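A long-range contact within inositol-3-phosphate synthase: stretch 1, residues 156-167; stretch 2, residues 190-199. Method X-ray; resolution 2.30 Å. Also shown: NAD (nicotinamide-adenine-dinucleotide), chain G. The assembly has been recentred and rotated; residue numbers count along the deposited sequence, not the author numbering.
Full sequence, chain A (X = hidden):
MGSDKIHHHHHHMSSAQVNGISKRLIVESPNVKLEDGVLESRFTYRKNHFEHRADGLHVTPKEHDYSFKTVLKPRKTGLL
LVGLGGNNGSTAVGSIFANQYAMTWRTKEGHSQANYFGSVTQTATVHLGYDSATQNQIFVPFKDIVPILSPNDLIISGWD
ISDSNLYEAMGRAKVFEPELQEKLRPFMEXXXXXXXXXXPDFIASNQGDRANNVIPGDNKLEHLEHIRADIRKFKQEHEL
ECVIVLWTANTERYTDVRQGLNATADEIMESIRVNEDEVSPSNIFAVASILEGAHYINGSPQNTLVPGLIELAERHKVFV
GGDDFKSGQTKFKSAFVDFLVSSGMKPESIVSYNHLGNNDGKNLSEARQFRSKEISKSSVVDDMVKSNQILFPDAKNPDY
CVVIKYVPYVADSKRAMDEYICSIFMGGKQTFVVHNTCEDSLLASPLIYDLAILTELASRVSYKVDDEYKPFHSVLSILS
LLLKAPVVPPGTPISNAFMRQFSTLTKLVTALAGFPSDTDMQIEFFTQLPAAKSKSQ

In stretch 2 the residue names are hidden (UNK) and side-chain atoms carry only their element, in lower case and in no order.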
# COMPACT_ATOMS: atom_id res chain seq x y z
N ILE A 156 5.99 -40.74 2.47
CA ILE A 156 6.17 -39.99 1.23
C ILE A 156 7.40 -40.35 0.38
O ILE A 156 8.51 -40.30 0.84
CB ILE A 156 6.19 -38.49 1.54
CG1 ILE A 156 4.89 -38.04 2.19
CG2 ILE A 156 6.55 -37.70 0.28
CD1 ILE A 156 4.83 -36.51 2.45
N SER A 157 7.18 -40.70 -0.88
CA SER A 157 8.24 -40.75 -1.86
C SER A 157 7.82 -39.90 -3.09
O SER A 157 6.89 -39.07 -3.00
CB SER A 157 8.46 -42.19 -2.28
OG SER A 157 9.57 -42.28 -3.14
N GLY A 158 8.50 -40.10 -4.21
CA GLY A 158 8.13 -39.53 -5.46
C GLY A 158 9.28 -39.37 -6.42
O GLY A 158 10.31 -40.02 -6.28
N TRP A 159 9.09 -38.48 -7.41
CA TRP A 159 10.02 -38.38 -8.52
C TRP A 159 10.53 -36.97 -8.79
O TRP A 159 9.83 -35.99 -8.54
CB TRP A 159 9.35 -38.84 -9.78
CG TRP A 159 8.74 -40.21 -9.75
CD1 TRP A 159 9.31 -41.38 -10.17
CD2 TRP A 159 7.41 -40.53 -9.34
NE1 TRP A 159 8.41 -42.41 -10.01
CE2 TRP A 159 7.24 -41.92 -9.50
CE3 TRP A 159 6.34 -39.78 -8.81
CZ2 TRP A 159 6.04 -42.58 -9.18
CZ3 TRP A 159 5.15 -40.42 -8.53
CH2 TRP A 159 5.01 -41.82 -8.70
N ASP A 160 11.72 -36.88 -9.34
CA ASP A 160 12.20 -35.59 -9.76
C ASP A 160 13.20 -35.71 -10.87
O ASP A 160 14.09 -36.55 -10.78
CB ASP A 160 12.80 -34.82 -8.60
CG ASP A 160 12.62 -33.30 -8.76
OD1 ASP A 160 13.07 -32.75 -9.77
OD2 ASP A 160 12.03 -32.59 -7.94
N ILE A 161 13.07 -34.87 -11.90
CA ILE A 161 14.06 -34.79 -12.97
C ILE A 161 15.45 -34.35 -12.45
O ILE A 161 16.46 -34.53 -13.13
CB ILE A 161 13.59 -33.88 -14.12
CG1 ILE A 161 13.44 -32.43 -13.64
CG2 ILE A 161 12.28 -34.43 -14.74
CD1 ILE A 161 13.17 -31.35 -14.77
N SER A 162 15.50 -33.80 -11.23
CA SER A 162 16.77 -33.44 -10.58
C SER A 162 17.14 -34.46 -9.52
O SER A 162 16.31 -34.78 -8.66
CB SER A 162 16.68 -32.08 -9.91
OG SER A 162 17.92 -31.83 -9.26
N ASP A 163 18.37 -34.95 -9.53
CA ASP A 163 18.71 -36.03 -8.58
C ASP A 163 19.13 -35.57 -7.18
O ASP A 163 19.38 -36.41 -6.30
CB ASP A 163 19.74 -37.01 -9.18
CG ASP A 163 21.10 -36.40 -9.33
OD1 ASP A 163 21.22 -35.16 -9.25
OD2 ASP A 163 22.12 -37.10 -9.54
N SER A 164 19.22 -34.24 -6.99
CA SER A 164 19.55 -33.65 -5.69
C SER A 164 18.75 -34.29 -4.58
O SER A 164 17.53 -34.48 -4.71
CB SER A 164 19.26 -32.16 -5.70
OG SER A 164 20.05 -31.52 -6.68
N ASN A 165 19.44 -34.63 -3.49
CA ASN A 165 18.79 -35.21 -2.31
C ASN A 165 18.06 -34.11 -1.56
O ASN A 165 18.41 -32.94 -1.67
CB ASN A 165 19.83 -35.86 -1.37
CG ASN A 165 20.80 -34.85 -0.80
OD1 ASN A 165 20.45 -34.07 0.10
ND2 ASN A 165 22.01 -34.81 -1.36
N LEU A 166 17.09 -34.50 -0.74
CA LEU A 166 16.17 -33.57 -0.10
C LEU A 166 16.82 -32.60 0.87
O LEU A 166 16.17 -31.64 1.30
CB LEU A 166 15.02 -34.34 0.56
CG LEU A 166 14.03 -35.01 -0.40
CD1 LEU A 166 12.62 -34.96 0.12
CD2 LEU A 166 14.05 -34.36 -1.77
N TYR A 167 18.09 -32.83 1.20
CA TYR A 167 18.85 -31.86 1.98
C TYR A 167 19.37 -30.75 1.07
O TYR A 167 19.15 -29.57 1.36
CB TYR A 167 19.96 -32.54 2.80
CG TYR A 167 20.97 -31.59 3.44
CD1 TYR A 167 20.60 -30.71 4.45
CD2 TYR A 167 22.29 -31.57 3.00
CE1 TYR A 167 21.55 -29.85 5.02
CE2 TYR A 167 23.23 -30.72 3.54
CZ TYR A 167 22.86 -29.86 4.55
OH TYR A 167 23.82 -29.02 5.07
N UNK A 190 19.37 -38.61 3.06
CA UNK A 190 19.25 -39.94 2.42
C UNK A 190 18.21 -39.99 1.30
O UNK A 190 18.24 -40.93 0.53
c UNK A 190 19.14 -38.72 4.52
c UNK A 190 18.78 -40.84 3.57
c UNK A 190 19.31 -40.19 4.77
N UNK A 191 17.30 -39.02 1.22
CA UNK A 191 16.23 -39.12 0.23
C UNK A 191 16.61 -38.51 -1.12
O UNK A 191 16.86 -37.33 -1.24
c UNK A 191 13.49 -38.17 2.84
c UNK A 191 14.64 -38.94 2.20
c UNK A 191 13.74 -39.00 -0.13
c UNK A 191 14.90 -38.53 0.75
N UNK A 192 16.72 -39.37 -2.12
CA UNK A 192 17.00 -38.94 -3.48
C UNK A 192 15.81 -39.39 -4.31
O UNK A 192 15.50 -40.59 -4.33
c UNK A 192 19.50 -39.04 -3.25
c UNK A 192 18.44 -39.29 -5.51
c UNK A 192 18.29 -39.58 -4.01
N UNK A 193 15.12 -38.46 -4.97
CA UNK A 193 13.92 -38.80 -5.74
C UNK A 193 14.21 -39.75 -6.88
O UNK A 193 15.31 -39.73 -7.43
c UNK A 193 13.50 -37.45 -6.33
c UNK A 193 14.10 -36.44 -5.40
c UNK A 193 15.42 -37.01 -5.04
N UNK A 194 13.23 -40.59 -7.22
CA UNK A 194 13.30 -41.46 -8.40
C UNK A 194 13.40 -40.62 -9.68
O UNK A 194 13.00 -39.48 -9.71
c UNK A 194 10.44 -43.89 -7.22
c UNK A 194 11.76 -43.19 -7.13
c UNK A 194 12.83 -44.18 -6.81
c UNK A 194 12.09 -42.41 -8.43
N UNK A 195 14.01 -41.16 -10.73
CA UNK A 195 14.02 -40.46 -12.02
C UNK A 195 12.64 -40.35 -12.62
O UNK A 195 11.78 -41.18 -12.36
c UNK A 195 14.79 -42.41 -10.75
c UNK A 195 14.96 -41.30 -12.89
c UNK A 195 15.10 -42.59 -12.20
N UNK A 196 12.41 -39.27 -13.36
CA UNK A 196 11.08 -39.02 -13.89
C UNK A 196 11.06 -38.97 -15.40
O UNK A 196 12.10 -39.08 -16.06
c UNK A 196 10.52 -37.69 -13.35
o UNK A 196 9.11 -37.79 -13.21
N UNK A 197 9.87 -38.75 -15.94
CA UNK A 197 9.64 -38.56 -17.36
C UNK A 197 10.00 -37.11 -17.58
O UNK A 197 9.57 -36.26 -16.81
c UNK A 197 7.79 -38.59 -19.10
c UNK A 197 7.76 -40.19 -17.20
c UNK A 197 8.15 -38.79 -17.63
c UNK A 197 6.27 -40.40 -17.22
N UNK A 198 10.79 -36.82 -18.62
CA UNK A 198 11.11 -35.45 -19.00
C UNK A 198 10.81 -35.25 -20.48
O UNK A 198 11.52 -35.79 -21.31
c UNK A 198 12.38 -32.67 -18.96
c UNK A 198 12.59 -35.19 -18.70
o UNK A 198 14.51 -30.11 -20.35
c UNK A 198 14.84 -32.47 -20.17
c UNK A 198 12.85 -31.45 -19.36
c UNK A 198 13.12 -33.83 -19.15
c UNK A 198 14.36 -33.71 -19.77
c UNK A 198 14.08 -31.35 -19.96
N UNK A 199 9.78 -34.49 -20.83
CA UNK A 199 9.56 -34.14 -22.24
C UNK A 199 9.79 -32.63 -22.41
O UNK A 199 8.88 -31.83 -22.15
c UNK A 199 8.17 -34.57 -22.75
c UNK A 199 7.09 -38.73 -22.28
c UNK A 199 6.12 -37.77 -22.38
c UNK A 199 8.42 -38.38 -22.35
c UNK A 199 6.47 -36.44 -22.54
o UNK A 199 6.72 -40.07 -22.13
c UNK A 199 7.80 -36.05 -22.58
c UNK A 199 8.77 -37.05 -22.49
PA NAD G . 9.81 -25.87 -7.86
O1A NAD G . 10.57 -25.55 -9.06
O2A NAD G . 10.62 -25.52 -6.68
O5B NAD G . 9.41 -27.40 -7.94
C5B NAD G . 9.37 -28.05 -9.18
C4B NAD G . 10.18 -29.33 -9.05
O4B NAD G . 9.65 -30.28 -9.94
C3B NAD G . 11.62 -29.13 -9.43
O3B NAD G . 12.33 -29.98 -8.55
C2B NAD G . 11.77 -29.72 -10.80
O2B NAD G . 12.99 -30.46 -10.75
C1B NAD G . 10.63 -30.73 -10.84
N9A NAD G . 10.06 -31.16 -12.14
C8A NAD G . 9.84 -30.45 -13.28
N7A NAD G . 9.32 -31.29 -14.21
C5A NAD G . 9.20 -32.53 -13.71
C6A NAD G . 8.77 -33.76 -14.23
N6A NAD G . 8.39 -33.93 -15.51
N1A NAD G . 8.80 -34.87 -13.42
C2A NAD G . 9.27 -34.78 -12.15
N3A NAD G . 9.73 -33.59 -11.68
C4A NAD G . 9.69 -32.47 -12.42
O3 NAD G . 8.38 -25.12 -7.84
PN NAD G . 7.45 -25.20 -6.54
O1N NAD G . 7.83 -26.44 -5.82
O2N NAD G . 7.55 -23.91 -5.85
O5D NAD G . 5.95 -25.50 -7.09
C5D NAD G . 5.71 -26.51 -8.05
C4D NAD G . 4.40 -26.34 -8.84
O4D NAD G . 3.34 -26.05 -7.97
C3D NAD G . 4.44 -25.21 -9.87
O3D NAD G . 3.77 -25.64 -11.03
C2D NAD G . 3.53 -24.16 -9.27
O2D NAD G . 2.83 -23.35 -10.21
C1D NAD G . 2.55 -25.02 -8.52
N1N NAD G . 1.89 -24.13 -7.58
C2N NAD G . 2.61 -23.52 -6.60
C3N NAD G . 1.97 -22.66 -5.74
C7N NAD G . 2.69 -22.33 -4.49
O7N NAD G . 4.01 -22.85 -4.40
N7N NAD G . 2.10 -21.60 -3.54
C4N NAD G . 0.58 -22.42 -5.85
C5N NAD G . -0.13 -23.04 -6.85
C6N NAD G . 0.54 -23.90 -7.74

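Position 190 carries three side-chain carbons that close a ring onto its own backbone N. Only proline does this; Pro190 points away from stretch 1 and makes no contact with it. Position 191 has four carbons, forked at the first, with one arm two carbons long. That pattern is isoleucine, with chi1 near -43° and chi2 near 169°. CB of Ile191 lies 3.8 Å from Leu166 CG, and its backbone does more: Leu166 N donates to Ile191 O at 2.9 Å (149° at the hydrogen), while Asn165 CA makes a CA-H...O contact with Ile191 O at 3.1 Å.

At position 192, one carbon carries two others and the side chain ends there, packing beside Asp163 and Asn165. Three carbons forked at the first make valine. Val192 CG1 comes within 3.1 Å of Asp163 O, and CG2 lies 3.7 Å from Asn165 CB.

Position 193 again closes three carbons onto N, and its CA-to-CB bond points toward stretch 1. This is Pro193, with more area covered by the partner stretch (87 Å²) than any other residue here. Its ring fills the bend of stretch 1: CB is 3.5 Å from Asp160 CB, CD is 3.3 Å from Ser164 O, and CG is 4.2 Å from Leu166 CD2.

Four carbons forked at the second identify position 194 as leucine. CB of Leu194 sits 3.4 Å from Trp159 CD1, and CD1 of Leu194 reaches to 4.5 Å from Ser157 OG. Position 195 is a third three-carbon ring closed onto N, hence Pro195. The ring turns away from stretch 1, but Pro195 O meets the edge of the indole, 3.3 Å from Trp159 CD1.

One carbon followed by one oxygen at position 196 indicates serine. Ser196 OG lies 3.6 Å from Trp159 CB and donates to NAD N1A at 2.9 Å. Position 197 has four carbons forked at the first, with a two-carbon arm, and points away: Ile197. Its carbonyl accepts a weak hydrogen bond from the adenine amine, NAD N6A to Ile197 O at 2.9 Å.

Position 198 shows one carbon, then a six-carbon ring bearing an oxygen, which is tyrosine. CB of Tyr198 packs 4.0 Å from Ile161 CG2. Position 199 has the same atoms, so it is Tyr199, beyond reach of stretch 1.

The contact rests on a single beta bridge between Trp159 and Leu194. Leu194 N donates to Gly158 O (3.1 Å, 149°), and Asp160 N donates to Leu194 O (2.9 Å, 167°), so both backbone polar groups of Leu194 are used. The Leu166–Ile191 bond secures the far end, with Pro193 between these backbone ties. Together the stretches bury 768 Å² and hold the adenosine part of NAD: Asp160 OD1 accepts from O2B at a very short 2.5 Å and OD2 from O3B at 2.7 Å, while Ser196 and Ile197 address the adenine.

Stretch 2, residues 190-199: PIVPLPSIYY
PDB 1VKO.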